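Local coordinates for flagellar basal body protein (Helicobacter pylori, PDB 5NPY) that is a hook component of the bacterial flagellum, probably assembling with further copies of itself into the curved tube that joins motor to filament, at residues H204-G207 with V208-F212; I219-E222 with R223-Q227; K298-K301 with D302-S305. All blocks are in the same frame, centred on the assembly; numbering follows the deposited sequence.

Contact 1: residues H204-G207 with V208-F212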
loop_
_atom_site.group_PDB
_atom_site.type_symbol
_atom_site.label_atom_id
_atom_site.label_comp_id
_atom_site.label_asym_id
_atom_site.label_seq_id
_atom_site.Cartn_x
_atom_site.Cartn_y
_atom_site.Cartn_z
ATOM N N HIS A 204 -4.735 -20.223 1.931
ATOM C CA HIS A 204 -3.484 -20.869 1.566
ATOM C C HIS A 204 -2.923 -21.454 2.847
ATOM O O HIS A 204 -3.165 -20.945 3.941
ATOM C CB HIS A 204 -2.425 -19.983 0.898
ATOM C CG HIS A 204 -2.946 -19.161 -0.243
ATOM N ND1 HIS A 204 -2.737 -19.500 -1.564
ATOM C CD2 HIS A 204 -3.665 -18.012 -0.258
ATOM C CE1 HIS A 204 -3.306 -18.596 -2.342
ATOM N NE2 HIS A 204 -3.877 -17.683 -1.573
ATOM N N LEU A 205 -2.187 -22.550 2.694
ATOM C CA LEU A 205 -1.524 -23.224 3.793
ATOM C C LEU A 205 -0.084 -23.508 3.398
ATOM O O LEU A 205 0.242 -23.641 2.212
ATOM C CB LEU A 205 -2.220 -24.532 4.158
ATOM C CG LEU A 205 -3.630 -24.392 4.726
ATOM C CD1 LEU A 205 -4.467 -25.669 4.420
ATOM C CD2 LEU A 205 -3.591 -24.079 6.259
ATOM N N LYS A 206 0.777 -23.570 4.409
ATOM C CA LYS A 206 2.137 -24.050 4.272
ATOM C C LYS A 206 2.395 -25.083 5.363
ATOM O O LYS A 206 1.775 -25.058 6.439
ATOM C CB LYS A 206 3.176 -22.911 4.388
ATOM C CG LYS A 206 3.340 -22.023 3.174
ATOM C CD LYS A 206 4.426 -22.504 2.229
ATOM C CE LYS A 206 4.564 -21.552 1.038
ATOM N NZ LYS A 206 4.321 -22.162 -0.307
ATOM N N GLY A 207 3.311 -26.001 5.071
ATOM C CA GLY A 207 3.814 -26.857 6.114
ATOM C C GLY A 207 4.236 -25.990 7.280
ATOM O O GLY A 207 4.802 -24.904 7.100
ATOM N N VAL A 208 3.935 -26.455 8.489
ATOM C CA VAL A 208 4.200 -25.645 9.655
ATOM C C VAL A 208 5.703 -25.478 9.890
ATOM O O VAL A 208 6.110 -24.548 10.595
ATOM C CB VAL A 208 3.442 -26.268 10.845
ATOM C CG1 VAL A 208 4.247 -27.412 11.484
ATOM C CG2 VAL A 208 3.038 -25.187 11.831
ATOM N N GLN A 209 6.544 -26.326 9.274
ATOM C CA GLN A 209 7.996 -26.165 9.379
ATOM C C GLN A 209 8.452 -24.803 8.887
ATOM O O GLN A 209 9.517 -24.333 9.304
ATOM C CB GLN A 209 8.737 -27.262 8.597
ATOM C CG GLN A 209 8.559 -27.183 7.072
ATOM C CD GLN A 209 7.448 -28.090 6.551
ATOM O OE1 GLN A 209 6.482 -28.407 7.256
ATOM N NE2 GLN A 209 7.596 -28.523 5.319
ATOM N N ASP A 210 7.655 -24.162 8.021
ATOM C CA ASP A 210 7.957 -22.817 7.533
ATOM C C ASP A 210 8.000 -21.787 8.653
ATOM O O ASP A 210 8.678 -20.759 8.517
ATOM C CB ASP A 210 6.916 -22.385 6.503
ATOM C CG ASP A 210 7.230 -22.875 5.102
ATOM O OD1 ASP A 210 7.231 -22.022 4.180
ATOM O OD2 ASP A 210 7.461 -24.096 4.919
ATOM N N PHE A 211 7.257 -22.023 9.741
ATOM C CA PHE A 211 7.152 -21.113 10.875
ATOM C C PHE A 211 7.794 -21.655 12.143
ATOM O O PHE A 211 8.398 -20.883 12.888
ATOM C CB PHE A 211 5.681 -20.806 11.158
ATOM C CG PHE A 211 5.468 -19.733 12.196
ATOM C CD1 PHE A 211 6.056 -18.484 12.061
ATOM C CD2 PHE A 211 4.656 -19.964 13.291
ATOM C CE1 PHE A 211 5.846 -17.491 13.011
ATOM C CE2 PHE A 211 4.449 -18.979 14.239
ATOM C CZ PHE A 211 5.033 -17.736 14.094
ATOM N N PHE A 212 7.687 -22.976 12.391
ATOM C CA PHE A 212 8.171 -23.602 13.620
ATOM C C PHE A 212 9.677 -23.882 13.613
ATOM O O PHE A 212 10.248 -24.080 14.687
ATOM C CB PHE A 212 7.428 -24.929 13.895
ATOM C CG PHE A 212 6.018 -24.759 14.436
ATOM C CD1 PHE A 212 5.535 -23.514 14.801
ATOM C CD2 PHE A 212 5.173 -25.854 14.566
ATOM C CE1 PHE A 212 4.223 -23.362 15.288
ATOM C CE2 PHE A 212 3.873 -25.714 15.056
ATOM C CZ PHE A 212 3.398 -24.460 15.415
#
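Gly207 and Asp210 meet at a strand-to-helix junction, where strand 204-207 is followed, after Val208, by the short helix 209-212. The carbonyl of Gly207 accepts from the start of that helix: Asp210 N donates to Gly207 O across 3.1 Å with an N-H...O angle of 160°. The bond is nearly straight at the hydrogen, yet the donor stands 46° out of the carbonyl plane. The same oxygen is lined by the Asp210 side chain, whose CB comes to 3.3 Å from Gly207 O. The Gln209 amide oxygen lies against CA and C of the glycine: CG sits between the backbone N and carbonyl carbon (chi1 67°), and a bend at chi2 folds the chain back until OE1 lies 3.3 Å from Gly207 CA. Lys206 crosses the carboxylate of Asp210 with its methylenes, CD being 3.5 Å from Asp210 OD1. The chain then bends, and Lys206 NZ ends 5.3 Å from Asp210 OD1, too far for a salt bridge. Lys206 pairs through the backbone with Ile354 of the antiparallel strand 346-364, and Val208, just past strand 204-207, with Ile352; the Asp210 side chain rests on Tyr378 of strand 370-381. The buried Val208 side chain points away from the strand segment, while its carbonyl oxygen takes both Phe211 N and Phe212 N. Val208 CG2 sits 3.4 Å above the plane of the Phe212 ring, displaced toward its rim.

Contact 2: residues I219-E222 with R223-Q227. With 144 (tris-hydroxymethyl-methyl-ammonium), chain B.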
loop_
_atom_site.group_PDB
_atom_site.type_symbol
_atom_site.label_atom_id
_atom_site.label_comp_id
_atom_site.label_asym_id
_atom_site.label_seq_id
_atom_site.Cartn_x
_atom_site.Cartn_y
_atom_site.Cartn_z
ATOM N N ILE A 219 13.875 -26.383 15.979
ATOM C CA ILE A 219 12.518 -26.084 16.434
ATOM C C ILE A 219 12.511 -24.835 17.308
ATOM O O ILE A 219 13.293 -24.719 18.262
ATOM C CB ILE A 219 11.923 -27.281 17.184
ATOM C CG1 ILE A 219 11.558 -28.377 16.182
ATOM C CG2 ILE A 219 10.692 -26.841 17.991
ATOM C CD1 ILE A 219 11.269 -29.704 16.800
ATOM N N ILE A 220 11.614 -23.898 16.994
ATOM C CA ILE A 220 11.429 -22.698 17.812
ATOM C C ILE A 220 10.368 -23.048 18.856
ATOM O O ILE A 220 9.165 -22.904 18.633
ATOM C CB ILE A 220 11.060 -21.483 16.969
ATOM C CG1 ILE A 220 12.050 -21.314 15.813
ATOM C CG2 ILE A 220 11.094 -20.230 17.821
ATOM C CD1 ILE A 220 11.647 -20.257 14.793
ATOM N N LYS A 221 10.836 -23.497 20.024
ATOM C CA LYS A 221 9.978 -24.112 21.034
ATOM C C LYS A 221 8.733 -23.274 21.326
ATOM O O LYS A 221 7.607 -23.793 21.367
ATOM C CB LYS A 221 10.807 -24.338 22.301
ATOM C CG LYS A 221 10.081 -24.977 23.485
ATOM C CD LYS A 221 11.041 -25.098 24.681
ATOM C CE LYS A 221 10.334 -25.509 25.969
ATOM N NZ LYS A 221 9.807 -26.904 25.908
ATOM N N GLU A 222 8.919 -21.964 21.484
ATOM C CA GLU A 222 7.852 -21.076 21.936
ATOM C C GLU A 222 6.811 -20.797 20.851
ATOM O O GLU A 222 5.666 -20.469 21.173
ATOM C CB GLU A 222 8.452 -19.763 22.448
ATOM C CG GLU A 222 9.548 -19.177 21.583
ATOM C CD GLU A 222 10.930 -19.814 21.807
ATOM O OE1 GLU A 222 11.899 -19.068 22.073
ATOM O OE2 GLU A 222 11.087 -21.047 21.697
ATOM N N ARG A 223 7.182 -20.872 19.573
ATOM C CA ARG A 223 6.153 -20.787 18.546
ATOM C C ARG A 223 5.248 -22.004 18.596
ATOM O O ARG A 223 4.020 -21.880 18.496
ATOM C CB ARG A 223 6.760 -20.627 17.144
ATOM C CG ARG A 223 7.516 -19.317 16.919
ATOM C CD ARG A 223 8.089 -19.227 15.544
ATOM N NE ARG A 223 8.528 -17.842 15.280
ATOM C CZ ARG A 223 9.112 -17.434 14.165
ATOM N NH1 ARG A 223 9.297 -18.289 13.168
ATOM N NH2 ARG A 223 9.517 -16.184 14.070
ATOM N N PHE A 224 5.841 -23.187 18.765
ATOM C CA PHE A 224 5.051 -24.399 18.930
ATOM C C PHE A 224 4.119 -24.297 20.144
ATOM O O PHE A 224 2.926 -24.619 20.049
ATOM C CB PHE A 224 6.006 -25.597 19.013
ATOM C CG PHE A 224 5.410 -26.834 19.621
ATOM C CD1 PHE A 224 4.506 -27.612 18.910
ATOM C CD2 PHE A 224 5.783 -27.243 20.892
ATOM C CE1 PHE A 224 3.966 -28.767 19.453
ATOM C CE2 PHE A 224 5.248 -28.400 21.454
ATOM C CZ PHE A 224 4.337 -29.169 20.735
ATOM N N LEU A 225 4.614 -23.777 21.271
ATOM C CA LEU A 225 3.781 -23.784 22.471
ATOM C C LEU A 225 2.594 -22.841 22.339
ATOM O O LEU A 225 1.490 -23.172 22.803
ATOM C CB LEU A 225 4.602 -23.434 23.714
ATOM C CG LEU A 225 5.581 -24.537 24.121
ATOM C CD1 LEU A 225 6.317 -24.174 25.403
ATOM C CD2 LEU A 225 4.868 -25.892 24.234
ATOM N N ASN A 226 2.795 -21.680 21.689
ATOM C CA ASN A 226 1.816 -20.600 21.637
ATOM C C ASN A 226 0.920 -20.630 20.392
ATOM O O ASN A 226 0.158 -19.683 20.181
ATOM C CB ASN A 226 2.518 -19.235 21.721
ATOM C CG ASN A 226 3.271 -19.041 23.039
ATOM O OD1 ASN A 226 3.059 -19.782 24.008
ATOM N ND2 ASN A 226 4.154 -18.037 23.080
ATOM N N GLN A 227 1.002 -21.671 19.570
ATOM C CA GLN A 227 0.174 -21.755 18.378
ATOM C C GLN A 227 -1.217 -22.256 18.757
ATOM O O GLN A 227 -1.367 -23.308 19.374
ATOM C CB GLN A 227 0.822 -22.653 17.327
ATOM C CG GLN A 227 0.032 -22.822 16.048
ATOM C CD GLN A 227 0.121 -21.616 15.182
ATOM O OE1 GLN A 227 0.960 -20.711 15.405
ATOM N NE2 GLN A 227 -0.772 -21.550 14.189
HETATM C C1 144 B . 0.912 -14.051 21.018
HETATM N N 144 B . 0.911 -14.791 19.756
HETATM C C2 144 B . 1.253 -16.191 20.006
HETATM O O2 144 B . 2.631 -16.419 20.168
HETATM C C3 144 B . 1.888 -14.217 18.837
HETATM O O3 144 B . 1.608 -14.605 17.511
HETATM C C4 144 B . -0.391 -14.778 19.069
HETATM O O4 144 B . -1.486 -14.150 19.698
#
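Ile220 O takes two backbone N-H groups, those of Arg223 and Phe224, at the start of helix 221-226, where Ile220 holds the N-cap position. Both bonds are weak: Arg223 N is 3.0 Å from Ile220 O but badly angled (127°), whereas Phe224 N is well aligned but 3.3 Å from Ile220 O. The following turn is firmer, with Leu225 N 3.0 Å from Lys221 O and lying in the carbonyl plane; Asn226 N then bonds to Glu222 O. Among the side chains, Ile220 and Arg223 lie side by side and point the same way. Arg223 CG stands beside the backbone N (chi1 -65°) and the chain is extended from there to NE, which carries its methylenes along Ile220 CG2 and lays the guanidinium under Ile220 CD1. That methyl covers one face of the flat group, 3.5 Å from Arg223 NH1. The polar end of Arg223 is held elsewhere, by a hydrogen bond from NH1 to Phe211 O and a cation-pi contact with Trp418. Phe224 leads its ring away, toward Leu279 and Gln283 of helix 279-289, while Lys221 O stays at the ring edge, in its plane. Further along, Asn226 belongs to the pocket of the bound tris-hydroxymethyl-methyl-ammonium, and its backbone O accepts from Arg393 NH2. The Asn226 side chain lies against Glu222 O, with CB at 3.4 Å from that oxygen, and the same Asn226 CB is 3.2 Å from O2 of the ligand.

Contact 3: residues K298-K301 with D302-S305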
loop_
_atom_site.group_PDB
_atom_site.type_symbol
_atom_site.label_atom_id
_atom_site.label_comp_id
_atom_site.label_asym_id
_atom_site.label_seq_id
_atom_site.Cartn_x
_atom_site.Cartn_y
_atom_site.Cartn_z
ATOM N N LYS A 298 10.151 -33.972 13.860
ATOM C CA LYS A 298 10.315 -33.986 12.413
ATOM C C LYS A 298 9.966 -35.365 11.887
ATOM O O LYS A 298 10.355 -36.379 12.469
ATOM C CB LYS A 298 11.742 -33.636 12.005
ATOM C CG LYS A 298 12.222 -32.266 12.392
ATOM C CD LYS A 298 13.671 -32.132 11.944
ATOM C CE LYS A 298 14.166 -30.707 11.965
ATOM N NZ LYS A 298 15.594 -30.637 11.505
ATOM N N SER A 299 9.219 -35.397 10.784
ATOM C CA SER A 299 8.825 -36.655 10.166
ATOM C C SER A 299 10.008 -37.405 9.573
ATOM O O SER A 299 9.897 -38.610 9.313
ATOM C CB SER A 299 7.802 -36.390 9.067
ATOM O OG SER A 299 8.353 -35.498 8.116
ATOM N N GLU A 300 11.113 -36.704 9.329
ATOM C CA GLU A 300 12.360 -37.266 8.809
ATOM C C GLU A 300 13.458 -36.474 9.517
ATOM O O GLU A 300 13.753 -35.340 9.131
ATOM C CB GLU A 300 12.423 -37.129 7.294
ATOM C CG GLU A 300 13.798 -37.269 6.676
ATOM C CD GLU A 300 13.831 -36.739 5.247
ATOM O OE1 GLU A 300 12.766 -36.294 4.763
ATOM O OE2 GLU A 300 14.914 -36.754 4.617
ATOM N N LYS A 301 14.024 -37.050 10.584
ATOM C CA LYS A 301 14.732 -36.230 11.564
ATOM C C LYS A 301 16.125 -35.810 11.111
ATOM O O LYS A 301 16.707 -34.894 11.703
ATOM C CB LYS A 301 14.800 -36.944 12.918
ATOM C CG LYS A 301 14.495 -35.996 14.118
ATOM C CD LYS A 301 12.979 -35.920 14.452
ATOM C CE LYS A 301 12.651 -34.965 15.620
ATOM N NZ LYS A 301 13.017 -33.527 15.459
ATOM N N ASP A 302 16.672 -36.432 10.078
ATOM C CA ASP A 302 17.917 -35.927 9.524
ATOM C C ASP A 302 17.692 -34.847 8.483
ATOM O O ASP A 302 18.647 -34.145 8.128
ATOM C CB ASP A 302 18.732 -37.072 8.926
ATOM C CG ASP A 302 18.804 -38.258 9.856
ATOM O OD1 ASP A 302 19.834 -38.409 10.549
ATOM O OD2 ASP A 302 17.817 -39.025 9.907
ATOM N N ALA A 303 16.461 -34.693 7.999
ATOM C CA ALA A 303 16.158 -33.598 7.093
ATOM C C ALA A 303 16.240 -32.267 7.825
ATOM O O ALA A 303 15.863 -32.160 8.996
ATOM C CB ALA A 303 14.770 -33.756 6.475
ATOM N N LYS A 304 16.733 -31.254 7.115
ATOM C CA LYS A 304 16.775 -29.892 7.620
ATOM C C LYS A 304 15.357 -29.413 7.923
ATOM O O LYS A 304 14.986 -29.290 9.094
ATOM C CB LYS A 304 17.484 -28.975 6.621
ATOM C CG LYS A 304 17.421 -27.503 6.995
ATOM C CD LYS A 304 18.447 -26.657 6.253
ATOM C CE LYS A 304 19.834 -26.895 6.799
ATOM N NZ LYS A 304 19.855 -26.703 8.280
ATOM N N SER A 305 14.535 -29.185 6.898
ATOM C CA SER A 305 13.174 -28.687 7.083
ATOM C C SER A 305 12.142 -29.657 6.511
ATOM O O SER A 305 11.537 -29.380 5.465
ATOM C CB SER A 305 13.014 -27.308 6.448
ATOM O OG SER A 305 11.693 -26.825 6.645
#
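Lys298 NZ grips two consecutive carbonyls, Lys304 O at 2.8 Å and Ala303 O at 2.9 Å. It approaches Ala303 O in the carbonyl plane and is tilted 22° from the plane of the Lys304 carbonyl. The lysine chain, extended beyond CG, carries NZ across to the two oxygens. A third acceptor outside the loop, Gly217 O, also takes a hydrogen bond from NZ, and three carbonyl oxygens round one ammonium would probably stabilise its charge. In the turn itself, Ala303 N bonds to Glu300 O at 3.0 Å, with the donor well above the carbonyl plane. The packing at this turn is carried by Ala303 CB, which lies over the flat carboxylate of Glu300, 3.4 Å from Glu300 CD. Glu300 CG is anti to the backbone N (chi1 162°), and the chain continues extended, which brings one face of the carboxylate under the alanine methyl. Ser299 joins the far end of the loop through OG to Pro307 O. Glu300 to Ala303 form a type I beta turn within the longer connection of a beta hairpin, joining the antiparallel strands 293-298 and 308-313.

How the contacts relate
The three contacts cluster on one side of the chain's centre. Contacts 1 and 2 follow each other in sequence, their centres 13 Å apart, and the two short helices are joined directly: Phe212 O lies 2.7 Å from Ile220 N, a probable hydrogen bond, and the Phe212 ring packs on Gln227. Contact 3 has its centre 14 Å from that of contact 1 and meets it where Gln209 CG is 3.2 Å from Ser305 OG; it comes no closer than about 4 Å to contact 2. Contact 2 alone reaches the ligand, which Glu399 and Thr380 hydrogen-bond, whereas the Val208 side chain of contact 1 is about 12 Å from it.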